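PDB 5J7O: major capsid protein from Faustovirus, which builds the outer protein shell of a large double-stranded DNA virus, as trimeric capsomers of double jelly-roll subunits. Local coordinates for the interface of chains A and B. Numbering follows the deposited sequence. Chains: chain A/B, major capsid protein.

The interface of chains A and B. Residues chain A 483, 485, 487, 506, 508, 510; chain B 484-487.
With its hydroxyl lodged between its own backbone N and carbonyl carbon (chi1 70°), A:Ser508 points OG at the main chain of B:Tyr486, while A:Val510, whose CG1 lies anti to the backbone N (chi1 -178°), turns both methyls toward B:Gln484 and B:Tyr486. The site is a strand-against-strand contact between two subunits of the capsid-protein trimer, in which serines and alanines are flanked by A:Val510, B:Gln484 and B:Tyr486: neighbouring strands 473-490 and 503-521 of chain A pack against strand 473-490 of chain B. The amide N of B:Tyr486 donates a long but nearly straight hydrogen bond to A:Ser508 OG (3.3 Å, 174° at the hydrogen). This bond runs from main chain to side chain, the serine hydroxyl and not a carbonyl receiving the N-H.

Three waters link polar groups of the two chains. Water 1 sits 2.7 Å from A:Ser508 OG and lies within bonding distance of the carbonyl oxygens of A:Ser483, A:Ser508 and B:Gln484; it can donate to two of its neighbours at a time. Water 2 bridges the hydroxyls of A:Ser485 and A:Ser506 to B:Tyr486 O, which lies 2.6 Å from it. Water 3 ties A:Ser483 OG to the backbone N of B:Gln484.

Apolar contacts flank this network. At one end, A:Val510 CG2 touches the ring of B:Tyr486 at CD2 and CE2, 3.7 Å from each, the two side chains crossing at about a right angle, and CG1 rests near B:Gln484 CB. B:Gln484 NE2 sits above the rim of one face of the tyrosine ring and donates a hydrogen bond to B:Ser485 O (3.0 Å) from above the carbonyl plane. Equivalent residues face each other farther along: A:Ser485 CB lies 3.6 Å from B:Ser485 CB, and the methyl CB atoms of A:Ala487 and B:Ala487 meet at 3.9 Å.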
ATOM      1  N   SER A 483      18.485 -18.084 -14.213  1.00 41.75           N
ATOM      2  CA  SER A 483      19.876 -18.136 -13.785  1.00 40.33           C
ATOM      3  C   SER A 483      20.749 -18.462 -14.992  1.00 41.11           C
ATOM      4  O   SER A 483      20.538 -19.481 -15.659  1.00 41.25           O
ATOM      5  CB  SER A 483      20.070 -19.178 -12.683  1.00 38.94           C
ATOM      6  OG  SER A 483      19.332 -18.845 -11.520  1.00 40.03           O
ATOM      7  N   SER A 485      24.608 -19.137 -16.604  1.00 45.75           N
ATOM      8  CA  SER A 485      25.886 -19.703 -16.201  1.00 44.74           C
ATOM      9  C   SER A 485      26.798 -19.841 -17.410  1.00 41.60           C
ATOM     10  O   SER A 485      26.337 -19.995 -18.543  1.00 39.41           O
ATOM     11  CB  SER A 485      25.704 -21.072 -15.535  1.00 47.28           C
ATOM     12  OG  SER A 485      26.934 -21.770 -15.453  1.00 49.37           O
ATOM     13  N   ALA A 487      30.927 -21.624 -18.302  1.00 41.44           N
ATOM     14  CA  ALA A 487      32.075 -22.372 -17.815  1.00 39.19           C
ATOM     15  C   ALA A 487      33.009 -22.684 -18.974  1.00 41.34           C
ATOM     16  O   ALA A 487      32.562 -23.089 -20.051  1.00 42.04           O
ATOM     17  CB  ALA A 487      31.647 -23.669 -17.118  1.00 34.76           C
ATOM     18  N   SER A 506      30.730 -24.023 -22.050  1.00 38.54           N
ATOM     19  CA  SER A 506      29.527 -24.572 -21.443  1.00 38.55           C
ATOM     20  C   SER A 506      28.685 -23.431 -20.895  1.00 37.08           C
ATOM     21  O   SER A 506      29.223 -22.458 -20.361  1.00 36.70           O
ATOM     22  CB  SER A 506      29.865 -25.566 -20.327  1.00 40.45           C
ATOM     23  OG  SER A 506      28.693 -26.007 -19.668  1.00 41.93           O
ATOM     24  N   SER A 508      24.388 -22.558 -19.287  1.00 36.56           N
ATOM     25  CA  SER A 508      23.107 -23.095 -18.854  1.00 38.51           C
ATOM     26  C   SER A 508      22.165 -21.960 -18.485  1.00 39.23           C
ATOM     27  O   SER A 508      22.582 -20.962 -17.891  1.00 39.42           O
ATOM     28  CB  SER A 508      23.268 -24.047 -17.663  1.00 38.19           C
ATOM     29  OG  SER A 508      23.630 -23.343 -16.488  1.00 38.57           O
ATOM     30  N   VAL A 510      18.735 -21.825 -16.289  1.00 36.06           N
ATOM     31  CA  VAL A 510      17.877 -22.574 -15.380  1.00 37.10           C
ATOM     32  C   VAL A 510      16.820 -21.630 -14.829  1.00 38.64           C
ATOM     33  O   VAL A 510      17.137 -20.511 -14.408  1.00 39.46           O
ATOM     34  CB  VAL A 510      18.683 -23.224 -14.240  1.00 36.52           C
ATOM     35  CG1 VAL A 510      17.767 -24.031 -13.334  1.00 36.85           C
ATOM     36  CG2 VAL A 510      19.786 -24.105 -14.807  1.00 35.75           C
TER
ATOM     37  N   GLN B 484      20.975 -21.912  -9.604  1.00 34.22           N
ATOM     38  CA  GLN B 484      21.361 -23.244 -10.048  1.00 34.63           C
ATOM     39  C   GLN B 484      22.096 -23.149 -11.378  1.00 35.16           C
ATOM     40  O   GLN B 484      21.685 -22.408 -12.275  1.00 34.87           O
ATOM     41  CB  GLN B 484      20.136 -24.150 -10.191  1.00 34.48           C
ATOM     42  CG  GLN B 484      20.428 -25.514 -10.804  1.00 37.41           C
ATOM     43  CD  GLN B 484      21.082 -26.473  -9.827  1.00 39.89           C
ATOM     44  OE1 GLN B 484      20.520 -26.782  -8.777  1.00 40.35           O
ATOM     45  NE2 GLN B 484      22.272 -26.951 -10.170  1.00 41.46           N
ATOM     46  N   SER B 485      23.189 -23.900 -11.499  1.00 35.91           N
ATOM     47  CA  SER B 485      23.964 -23.933 -12.727  1.00 37.76           C
ATOM     48  C   SER B 485      24.346 -25.369 -13.046  1.00 36.28           C
ATOM     49  O   SER B 485      24.463 -26.212 -12.153  1.00 34.92           O
ATOM     50  CB  SER B 485      25.231 -23.074 -12.626  1.00 43.03           C
ATOM     51  OG  SER B 485      26.217 -23.704 -11.826  1.00 48.90           O
ATOM     52  N   TYR B 486      24.535 -25.636 -14.335  1.00 34.49           N
ATOM     53  CA  TYR B 486      25.033 -26.915 -14.807  1.00 33.66           C
ATOM     54  C   TYR B 486      26.120 -26.670 -15.841  1.00 34.99           C
ATOM     55  O   TYR B 486      26.128 -25.644 -16.526  1.00 34.86           O
ATOM     56  CB  TYR B 486      23.917 -27.777 -15.414  1.00 32.40           C
ATOM     57  CG  TYR B 486      22.767 -28.039 -14.470  1.00 30.51           C
ATOM     58  CD1 TYR B 486      22.842 -29.041 -13.513  1.00 31.74           C
ATOM     59  CD2 TYR B 486      21.604 -27.285 -14.540  1.00 29.57           C
ATOM     60  CE1 TYR B 486      21.792 -29.282 -12.647  1.00 33.02           C
ATOM     61  CE2 TYR B 486      20.549 -27.519 -13.681  1.00 30.79           C
ATOM     62  CZ  TYR B 486      20.648 -28.517 -12.736  1.00 32.66           C
ATOM     63  OH  TYR B 486      19.596 -28.751 -11.879  1.00 32.39           O
ATOM     64  N   ALA B 487      27.045 -27.621 -15.942  1.00 29.86           N
ATOM     65  CA  ALA B 487      28.133 -27.528 -16.902  1.00 37.85           C
ATOM     66  C   ALA B 487      28.593 -28.930 -17.267  1.00 36.93           C
ATOM     67  O   ALA B 487      28.728 -29.794 -16.396  1.00 35.84           O
ATOM     68  CB  ALA B 487      29.306 -26.709 -16.348  1.00 39.13           C
TER
HETATM   69  O   HOH W   1      22.423 -21.718 -14.717  1.00 34.42           O
HETATM   70  O   HOH W   2      27.801 -23.954 -17.596  1.00 39.66           O
HETATM   71  O   HOH W   3      18.368 -21.342 -10.262  1.00 41.11           O